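Local coordinates for Glyoxalase/bleomycin resistance protein/dioxygenase (Catenulispora acidiphila, PDB 4N04), which belongs to the glyoxalase/bleomycin resistance/dioxygenase superfamily and may act as a dioxygenase, at residues 15-20 against 39-44. The protein carries 1 engineered substitution. Numbering follows the deposited sequence.
Sequences GDFGAA and TEAVWQ
Phe-17, in the first turn of helix 17-28, lays its ring against Thr-39, just before strand 40-46. The main interaction is CH-pi. Thr-39 CA stands over one face of the ring, 3.7 Å from its centroid and 14° off the ring normal. The backbone N of Ala-41 lies at the ring edge, near its plane. CG of Phe-17 lies anti to the backbone N (chi1 -178°), which carries the ring away from the helix to the strand.

Apolar contacts flank the CH-pi contact. Thr-39 CG2 lies 4.0 Å from Phe-17 CB, at the root of the ring. At the far end, Phe-17 CZ meets Ala-41 CB at 3.9 Å.

Asp-16 is the N-cap of the helix: its OD2 accepts a weak hydrogen bond from Ala-19 N (3.0 Å, 141°). This cap is internal to segment 15-20. Glu-55 of strand 49-55 links both sides: its OE2 accepts from Phe-17 N, and its backbone bonds to that of Thr-39.

The contact joins helix and sheet within one beta-alpha-beta-beta-beta module of the vicinal oxygen chelate fold. The direct contact rests on the buried Phe-17 ring, through dispersion and shape; directed bonds reach both segments by way of Glu-55.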
ATOM      1  N   GLY A  15       3.250  12.911  -4.225  1.00 36.50           N
ATOM      2  CA  GLY A  15       3.553  14.024  -5.113  1.00 40.38           C
ATOM      3  C   GLY A  15       2.467  14.242  -6.155  1.00 49.26           C
ATOM      4  O   GLY A  15       1.577  15.061  -5.970  1.00 53.93           O
ATOM      5  N   ASP A  16       2.513  13.536  -7.293  1.00 54.20           N
ATOM      6  CA  ASP A  16       1.427  13.575  -8.267  1.00 49.19           C
ATOM      7  C   ASP A  16       0.308  12.636  -7.838  1.00 46.31           C
ATOM      8  O   ASP A  16       0.518  11.430  -7.730  1.00 46.17           O
ATOM      9  CB  ASP A  16       1.933  13.206  -9.663  1.00 55.80           C
ATOM     10  CG  ASP A  16       0.807  12.803 -10.613  1.00 71.04           C
ATOM     11  OD1 ASP A  16      -0.341  13.297 -10.491  1.00 76.86           O
ATOM     12  OD2 ASP A  16       1.072  11.977 -11.502  1.00 78.07           O
ATOM     13  N   PHE A  17      -0.884  13.182  -7.615  1.00 43.56           N
ATOM     14  CA  PHE A  17      -1.992  12.362  -7.145  1.00 48.08           C
ATOM     15  C   PHE A  17      -2.375  11.259  -8.141  1.00 52.51           C
ATOM     16  O   PHE A  17      -2.498  10.094  -7.759  1.00 53.66           O
ATOM     17  CB  PHE A  17      -3.196  13.224  -6.796  1.00 46.95           C
ATOM     18  CG  PHE A  17      -4.361  12.441  -6.269  1.00 51.55           C
ATOM     19  CD1 PHE A  17      -4.400  12.036  -4.945  1.00 52.46           C
ATOM     20  CD2 PHE A  17      -5.422  12.108  -7.095  1.00 51.86           C
ATOM     21  CE1 PHE A  17      -5.483  11.315  -4.450  1.00 51.68           C
ATOM     22  CE2 PHE A  17      -6.507  11.390  -6.606  1.00 52.55           C
ATOM     23  CZ  PHE A  17      -6.535  10.994  -5.280  1.00 53.64           C
ATOM     24  N   GLY A  18      -2.543  11.621  -9.411  1.00 51.93           N
ATOM     25  CA  GLY A  18      -2.894  10.657 -10.440  1.00 45.64           C
ATOM     26  C   GLY A  18      -1.981   9.443 -10.538  1.00 46.89           C
ATOM     27  O   GLY A  18      -2.456   8.307 -10.613  1.00 45.58           O
ATOM     28  N   ALA A  19      -0.667   9.669 -10.533  1.00 45.67           N
ATOM     29  CA  ALA A  19       0.286   8.557 -10.582  1.00 44.53           C
ATOM     30  C   ALA A  19       0.124   7.667  -9.356  1.00 49.94           C
ATOM     31  O   ALA A  19       0.116   6.438  -9.451  1.00 52.45           O
ATOM     32  CB  ALA A  19       1.703   9.064 -10.677  1.00 44.09           C
ATOM     33  N   ALA A  20      -0.025   8.302  -8.202  1.00 44.64           N
ATOM     34  CA  ALA A  20      -0.127   7.569  -6.948  1.00 45.91           C
ATOM     35  C   ALA A  20      -1.420   6.754  -6.888  1.00 46.44           C
ATOM     36  O   ALA A  20      -1.418   5.590  -6.470  1.00 43.20           O
ATOM     37  CB  ALA A  20      -0.017   8.525  -5.749  1.00 42.28           C
ATOM     38  N   THR A  39      -7.799  15.478  -4.300  1.00 55.40           N
ATOM     39  CA  THR A  39      -6.480  14.868  -4.220  1.00 56.74           C
ATOM     40  C   THR A  39      -6.299  14.017  -2.949  1.00 51.99           C
ATOM     41  O   THR A  39      -5.256  14.048  -2.299  1.00 47.53           O
ATOM     42  CB  THR A  39      -5.363  15.910  -4.399  1.00 58.19           C
ATOM     43  OG1 THR A  39      -5.570  16.995  -3.493  1.00 60.70           O
ATOM     44  CG2 THR A  39      -5.384  16.446  -5.823  1.00 52.75           C
ATOM     45  N   GLU A  40      -7.329  13.232  -2.639  1.00 47.42           N
ATOM     46  CA  GLU A  40      -7.336  12.347  -1.487  1.00 50.36           C
ATOM     47  C   GLU A  40      -8.181  11.121  -1.748  1.00 48.15           C
ATOM     48  O   GLU A  40      -9.337  11.221  -2.143  1.00 46.02           O
ATOM     49  CB  GLU A  40      -7.894  13.058  -0.270  1.00 59.17           C
ATOM     50  CG  GLU A  40      -6.897  13.203   0.824  1.00 69.39           C
ATOM     51  CD  GLU A  40      -7.530  13.456   2.168  1.00 75.97           C
ATOM     52  OE1 GLU A  40      -7.723  14.643   2.519  1.00 76.67           O
ATOM     53  OE2 GLU A  40      -7.826  12.462   2.868  1.00 78.06           O
ATOM     54  N   ALA A  41      -7.601   9.955  -1.507  1.00 46.73           N
ATOM     55  CA  ALA A  41      -8.300   8.705  -1.721  1.00 42.97           C
ATOM     56  C   ALA A  41      -8.084   7.794  -0.518  1.00 47.44           C
ATOM     57  O   ALA A  41      -6.963   7.661  -0.022  1.00 48.21           O
ATOM     58  CB  ALA A  41      -7.802   8.047  -2.994  1.00 39.16           C
ATOM     59  N   VAL A  42      -9.167   7.179  -0.059  1.00 37.30           N
ATOM     60  CA  VAL A  42      -9.169   6.292   1.091  1.00 36.90           C
ATOM     61  C   VAL A  42      -9.571   4.882   0.664  1.00 44.02           C
ATOM     62  O   VAL A  42     -10.561   4.706  -0.042  1.00 45.96           O
ATOM     63  CB  VAL A  42     -10.196   6.767   2.131  1.00 37.69           C
ATOM     64  CG1 VAL A  42     -10.268   5.810   3.306  1.00 37.24           C
ATOM     65  CG2 VAL A  42      -9.877   8.169   2.594  1.00 37.88           C
ATOM     66  N   TRP A  43      -8.793   3.882   1.071  1.00 41.22           N
ATOM     67  CA  TRP A  43      -9.176   2.489   0.885  1.00 37.33           C
ATOM     68  C   TRP A  43      -9.507   1.893   2.231  1.00 45.06           C
ATOM     69  O   TRP A  43      -8.708   1.974   3.169  1.00 43.89           O
ATOM     70  CB  TRP A  43      -8.043   1.656   0.300  1.00 37.71           C
ATOM     71  CG  TRP A  43      -7.766   1.852  -1.135  1.00 38.32           C
ATOM     72  CD1 TRP A  43      -8.132   1.030  -2.153  1.00 39.62           C
ATOM     73  CD2 TRP A  43      -7.019   2.916  -1.727  1.00 43.22           C
ATOM     74  NE1 TRP A  43      -7.670   1.517  -3.348  1.00 40.30           N
ATOM     75  CE2 TRP A  43      -6.986   2.680  -3.117  1.00 44.36           C
ATOM     76  CE3 TRP A  43      -6.380   4.054  -1.221  1.00 37.76           C
ATOM     77  CZ2 TRP A  43      -6.339   3.532  -4.008  1.00 40.18           C
ATOM     78  CZ3 TRP A  43      -5.740   4.904  -2.106  1.00 44.09           C
ATOM     79  CH2 TRP A  43      -5.720   4.638  -3.483  1.00 43.79           C
ATOM     80  N   GLN A  44     -10.679   1.280   2.331  1.00 46.30           N
ATOM     81  CA  GLN A  44     -10.945   0.420   3.466  1.00 46.80           C
ATOM     82  C   GLN A  44     -10.424  -0.957   3.123  1.00 44.62           C
ATOM     83  O   GLN A  44     -10.903  -1.590   2.181  1.00 45.27           O
ATOM     84  CB  GLN A  44     -12.425   0.340   3.785  1.00 47.34           C
ATOM     85  CG  GLN A  44     -12.689  -0.601   4.932  1.00 49.87           C
ATOM     86  CD  GLN A  44     -13.982  -0.288   5.623  1.00 55.86           C
ATOM     87  OE1 GLN A  44     -14.308   0.876   5.844  1.00 59.13           O
ATOM     88  NE2 GLN A  44     -14.740  -1.321   5.958  1.00 59.22           N
TER